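Local coordinates for transcription regulator AmtR (Mycobacterium smegmatis, PDB 5E57), which probably binds DNA as a TetR-family transcription regulator linked to the control of nitrogen and urea metabolism, at residues Pro80-Leu85 / Gly180-Leu185; Gln173-Gly178 / Glu193-Thr198. All coordinates share one frame; numbering follows the deposited sequence.

Contact 1: Pro80-Leu85 / Gly180-Leu185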
loop_
_atom_site.group_PDB
_atom_site.type_symbol
_atom_site.label_atom_id
_atom_site.label_comp_id
_atom_site.label_asym_id
_atom_site.label_seq_id
_atom_site.Cartn_x
_atom_site.Cartn_y
_atom_site.Cartn_z
ATOM N N PRO A 80 23.981 12.095 11.017
ATOM C CA PRO A 80 22.946 12.508 10.088
ATOM C C PRO A 80 21.752 11.509 10.008
ATOM O O PRO A 80 21.925 10.272 10.067
ATOM C CB PRO A 80 23.699 12.635 8.753
ATOM C CG PRO A 80 25.082 12.084 8.963
ATOM C CD PRO A 80 25.337 12.105 10.418
ATOM N N ALA A 81 20.565 12.064 9.969
ATOM C CA ALA A 81 19.349 11.271 9.869
ATOM C C ALA A 81 19.215 10.540 8.508
ATOM O O ALA A 81 18.727 9.419 8.454
ATOM C CB ALA A 81 18.124 12.168 10.105
ATOM N N ALA A 82 19.592 11.180 7.403
ATOM C CA ALA A 82 19.373 10.597 6.062
ATOM C C ALA A 82 19.965 9.196 5.874
ATOM O O ALA A 82 19.248 8.297 5.416
ATOM C CB ALA A 82 19.841 11.555 4.953
ATOM N N PRO A 83 21.245 8.987 6.261
ATOM C CA PRO A 83 21.775 7.647 6.093
ATOM C C PRO A 83 21.076 6.657 6.988
ATOM O O PRO A 83 21.127 5.446 6.718
ATOM C CB PRO A 83 23.246 7.769 6.508
ATOM C CG PRO A 83 23.608 9.189 6.135
ATOM C CD PRO A 83 22.323 9.988 6.390
ATOM N N ARG A 84 20.437 7.146 8.049
ATOM C CA ARG A 84 19.886 6.200 9.026
ATOM C C ARG A 84 18.526 5.662 8.530
ATOM O O ARG A 84 18.275 4.437 8.511
ATOM C CB ARG A 84 19.817 6.836 10.414
ATOM C CG ARG A 84 21.212 6.886 11.072
ATOM C CD ARG A 84 21.085 7.308 12.520
ATOM N NE ARG A 84 20.754 8.689 12.600
ATOM C CZ ARG A 84 19.938 9.277 13.486
ATOM N NH1 ARG A 84 19.237 8.613 14.365
ATOM N NH2 ARG A 84 19.796 10.582 13.412
ATOM N N LEU A 85 17.719 6.597 8.087
ATOM C CA LEU A 85 16.483 6.320 7.458
ATOM C C LEU A 85 16.694 5.480 6.207
ATOM O O LEU A 85 16.097 4.423 6.078
ATOM C CB LEU A 85 15.814 7.601 7.083
ATOM C CG LEU A 85 14.498 7.451 6.317
ATOM C CD1 LEU A 85 13.513 6.683 7.162
ATOM C CD2 LEU A 85 13.933 8.836 6.007
ATOM N N GLY A 180 13.413 6.997 -3.460
ATOM C CA GLY A 180 12.159 7.705 -3.375
ATOM C C GLY A 180 11.832 8.212 -1.995
ATOM O O GLY A 180 11.320 9.323 -1.857
ATOM N N ALA A 181 12.105 7.386 -0.984
ATOM C CA ALA A 181 11.731 7.721 0.373
ATOM C C ALA A 181 12.514 8.921 0.847
ATOM O O ALA A 181 11.977 9.764 1.555
ATOM C CB ALA A 181 11.968 6.545 1.301
ATOM N N LEU A 182 13.748 9.042 0.379
ATOM C CA LEU A 182 14.545 10.238 0.562
ATOM C C LEU A 182 14.200 11.443 -0.315
ATOM O O LEU A 182 14.127 12.578 0.217
ATOM C CB LEU A 182 16.034 9.838 0.572
ATOM C CG LEU A 182 16.021 9.324 2.055
ATOM C CD1 LEU A 182 16.218 7.850 2.268
ATOM C CD2 LEU A 182 16.843 10.200 2.977
ATOM N N ARG A 183 13.895 11.240 -1.596
ATOM C CA ARG A 183 13.410 12.392 -2.360
ATOM C C ARG A 183 12.156 13.043 -1.895
ATOM O O ARG A 183 12.009 14.286 -2.021
ATOM C CB ARG A 183 13.258 12.088 -3.835
ATOM C CG ARG A 183 14.570 11.793 -4.441
ATOM C CD ARG A 183 14.364 11.569 -5.907
ATOM N NE ARG A 183 15.605 11.081 -6.445
ATOM C CZ ARG A 183 16.486 11.849 -7.009
ATOM N NH1 ARG A 183 16.234 13.169 -7.168
ATOM N NH2 ARG A 183 17.628 11.289 -7.445
ATOM N N VAL A 184 11.242 12.277 -1.325
ATOM C CA VAL A 184 9.958 12.874 -0.936
ATOM C C VAL A 184 10.171 13.751 0.253
ATOM O O VAL A 184 9.294 14.601 0.560
ATOM C CB VAL A 184 8.812 11.894 -0.556
ATOM C CG1 VAL A 184 8.380 11.151 -1.757
ATOM C CG2 VAL A 184 9.217 10.916 0.540
ATOM N N LEU A 185 11.294 13.548 0.932
ATOM C CA LEU A 185 11.618 14.398 2.082
ATOM C C LEU A 185 12.482 15.616 1.744
ATOM O O LEU A 185 12.854 16.336 2.636
ATOM C CB LEU A 185 12.374 13.588 3.096
ATOM C CG LEU A 185 11.664 12.339 3.548
ATOM C CD1 LEU A 185 12.582 11.613 4.529
ATOM C CD2 LEU A 185 10.312 12.648 4.148
#
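L85 and L185 meet methyl to methyl at the ends of their side chains. CD2 of L85 lies 3.4 Å from CD1 of L185. This is tighter than usual van der Waals contact, so the two methyls are packed tightly. L182 fills the place next to this pair. Its CD2 methyl packs on CB of A82 at 3.8 Å. The same CD2 lies 3.9 Å from the backbone O of A82. It also approaches CD2 of L85, more loosely, at 4.4 Å. The contact is thus wholly apolar between side chains, with A82, L85, L182 and L185 taking part.

Torsions set up these meetings. L85 has CG anti to its backbone N (chi1 177°), which carries the branched end toward L185. The chi2 of L182, 113°, is close to eclipsed, which may mean mild strain or an uncertain fit of its methyls.

The contact joins the N-terminal part of helix 82-98 to the last part of helix 173-183 and the residues just after it. Both belong to the all-helical part of the chain that follows the helix-turn-helix region, the ligand-binding domain of a TetR-type regulator. Helix 118-142 adds I139 against L185, and the loop residue F187 touches both A82 and L182. In 180-185, V184 packs on G180 of the second subunit.

Further out, local bonds shape the start of the first segment. O of A81 accepts two backbone bonds, from N of R84 at 2.9 Å and from N of L85 at 3.0 Å. The side chain of R84 folds back, and its NE donates to O of P80 at 3.2 Å. That bond is nearly straight at NE (166°) but arrives from above the carbonyl plane. NH1 of R84 is hydrogen-bonded to O of L74.

Contact 2: Gln173-Gly178 / Glu193-Thr198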
loop_
_atom_site.group_PDB
_atom_site.type_symbol
_atom_site.label_atom_id
_atom_site.label_comp_id
_atom_site.label_asym_id
_atom_site.label_seq_id
_atom_site.Cartn_x
_atom_site.Cartn_y
_atom_site.Cartn_z
ATOM N N GLN A 173 14.426 -3.518 -6.183
ATOM C CA GLN A 173 13.270 -2.743 -5.745
ATOM C C GLN A 173 13.467 -2.012 -4.399
ATOM O O GLN A 173 13.027 -0.864 -4.231
ATOM C CB GLN A 173 12.059 -3.649 -5.643
ATOM C CG GLN A 173 10.786 -2.926 -5.213
ATOM C CD GLN A 173 10.255 -2.045 -6.277
ATOM O OE1 GLN A 173 10.919 -1.811 -7.297
ATOM N NE2 GLN A 173 9.019 -1.550 -6.081
ATOM N N PRO A 174 14.059 -2.685 -3.419
ATOM C CA PRO A 174 14.309 -1.924 -2.184
ATOM C C PRO A 174 15.083 -0.630 -2.390
ATOM O O PRO A 174 14.797 0.353 -1.722
ATOM C CB PRO A 174 15.128 -2.886 -1.346
ATOM C CG PRO A 174 14.724 -4.255 -1.797
ATOM C CD PRO A 174 14.402 -4.106 -3.272
ATOM N N TRP A 175 16.065 -0.631 -3.305
ATOM C CA TRP A 175 16.912 0.511 -3.534
ATOM C C TRP A 175 16.185 1.599 -4.200
ATOM O O TRP A 175 16.471 2.776 -3.967
ATOM C CB TRP A 175 18.221 0.131 -4.285
ATOM C CG TRP A 175 19.009 -0.932 -3.542
ATOM C CD1 TRP A 175 18.842 -2.308 -3.642
ATOM C CD2 TRP A 175 19.997 -0.733 -2.530
ATOM N NE1 TRP A 175 19.721 -2.962 -2.771
ATOM C CE2 TRP A 175 20.454 -2.017 -2.109
ATOM C CE3 TRP A 175 20.615 0.392 -1.998
ATOM C CZ2 TRP A 175 21.447 -2.174 -1.107
ATOM C CZ3 TRP A 175 21.590 0.226 -1.020
ATOM C CH2 TRP A 175 21.990 -1.027 -0.584
ATOM N N VAL A 176 15.225 1.222 -5.037
ATOM C CA VAL A 176 14.398 2.204 -5.720
ATOM C C VAL A 176 13.525 2.913 -4.706
ATOM O O VAL A 176 13.313 4.128 -4.770
ATOM C CB VAL A 176 13.524 1.503 -6.782
ATOM C CG1 VAL A 176 12.495 2.452 -7.372
ATOM C CG2 VAL A 176 14.407 0.875 -7.873
ATOM N N ILE A 177 13.021 2.123 -3.778
ATOM C CA ILE A 177 12.224 2.628 -2.705
ATOM C C ILE A 177 13.049 3.562 -1.777
ATOM O O ILE A 177 12.548 4.571 -1.332
ATOM C CB ILE A 177 11.667 1.440 -1.890
ATOM C CG1 ILE A 177 10.626 0.707 -2.745
ATOM C CG2 ILE A 177 11.090 1.901 -0.552
ATOM C CD1 ILE A 177 9.334 1.447 -2.849
ATOM N N GLY A 178 14.292 3.165 -1.531
ATOM C CA GLY A 178 15.215 3.904 -0.734
ATOM C C GLY A 178 15.444 5.267 -1.317
ATOM O O GLY A 178 15.350 6.240 -0.606
ATOM N N GLU A 193 26.827 7.652 -3.077
ATOM C CA GLU A 193 27.469 7.633 -1.752
ATOM C C GLU A 193 26.526 7.029 -0.664
ATOM O O GLU A 193 26.928 6.195 0.138
ATOM C CB GLU A 193 27.895 9.073 -1.366
ATOM C CG GLU A 193 28.588 9.205 -0.021
ATOM C CD GLU A 193 27.603 9.242 1.140
ATOM O OE1 GLU A 193 26.382 9.452 0.882
ATOM O OE2 GLU A 193 28.034 9.051 2.306
ATOM N N LEU A 194 25.287 7.516 -0.641
ATOM C CA LEU A 194 24.302 7.079 0.311
ATOM C C LEU A 194 24.099 5.561 0.178
ATOM O O LEU A 194 24.212 4.790 1.168
ATOM C CB LEU A 194 23.018 7.883 0.079
ATOM C CG LEU A 194 21.843 7.592 1.016
ATOM C CD1 LEU A 194 22.266 7.795 2.467
ATOM C CD2 LEU A 194 20.636 8.473 0.733
ATOM N N ALA A 195 23.877 5.098 -1.056
ATOM C CA ALA A 195 23.721 3.660 -1.249
ATOM C C ALA A 195 24.859 2.936 -0.731
ATOM O O ALA A 195 24.694 1.853 -0.179
ATOM C CB ALA A 195 23.524 3.256 -2.728
ATOM N N ALA A 196 26.061 3.449 -0.967
ATOM C CA ALA A 196 27.230 2.651 -0.608
ATOM C C ALA A 196 27.340 2.576 0.922
ATOM O O ALA A 196 27.732 1.563 1.468
ATOM C CB ALA A 196 28.503 3.269 -1.206
ATOM N N ALA A 197 27.042 3.687 1.595
ATOM C CA ALA A 197 27.062 3.709 3.100
ATOM C C ALA A 197 26.086 2.652 3.653
ATOM O O ALA A 197 26.396 1.846 4.541
ATOM C CB ALA A 197 26.678 5.093 3.613
ATOM N N THR A 198 24.880 2.635 3.095
ATOM C CA THR A 198 23.867 1.676 3.559
ATOM C C THR A 198 24.334 0.223 3.230
ATOM O O THR A 198 24.242 -0.703 4.052
ATOM C CB THR A 198 22.535 2.027 2.911
ATOM O OG1 THR A 198 22.041 3.264 3.436
ATOM C CG2 THR A 198 21.558 0.934 3.145
#
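W175 and A195 are the residues at which the backbones come nearest, with their CA atoms 7.8 Å apart. Both segments are helical throughout. Each keeps its i to i-4 bonds, such as I177 N to Q173 O at 3.0 Å and T198 N to L194 O at 3.0 Å. The arrangement is helix-on-helix packing in the C-terminal helical domain of a TetR-type regulator.

One large side chain spans the gap. With CG turned away from its own carbonyl carbon (chi1 -57°), W175 sends the six-membered end of its indole to helix 191-202. CZ3 of W175 sits 4.0 Å from CB of A195, whose small methyl points at the first helix. The same CZ3 is 3.6 Å from O of A195, which approaches the ring obliquely.

Other residues surround the indole. V204, P206 and P207 from the loop after helix 191-202 pack on W175, and I90 of helix 82-98 touches both W175 and T198. The hydroxyl OG1 of T198 is hydrogen-bonded to ND1 of H86. Its methyl carbon CG2 lies 4.2 Å from CZ3 of W175.

The two contacts have centres about 10 Å apart and share helix 173-183. Contact 1 uses the later part of that helix and the residues just after it, and contact 2 uses its start. Along the chain their segments alternate: 80-85, 173-178, 180-185, 193-198. They also touch directly, with CA of P83 lying 3.7 Å from CD1 of L194. Helices 82-98, 173-183 and 191-202 are therefore packed together into one part of the C-terminal domain. Residues of both contacts also pack on the second subunit. Helix 173-183 thus joins the interior of its own domain to the dimer interface, consistent with the way TetR regulators dimerise through C-terminal helices.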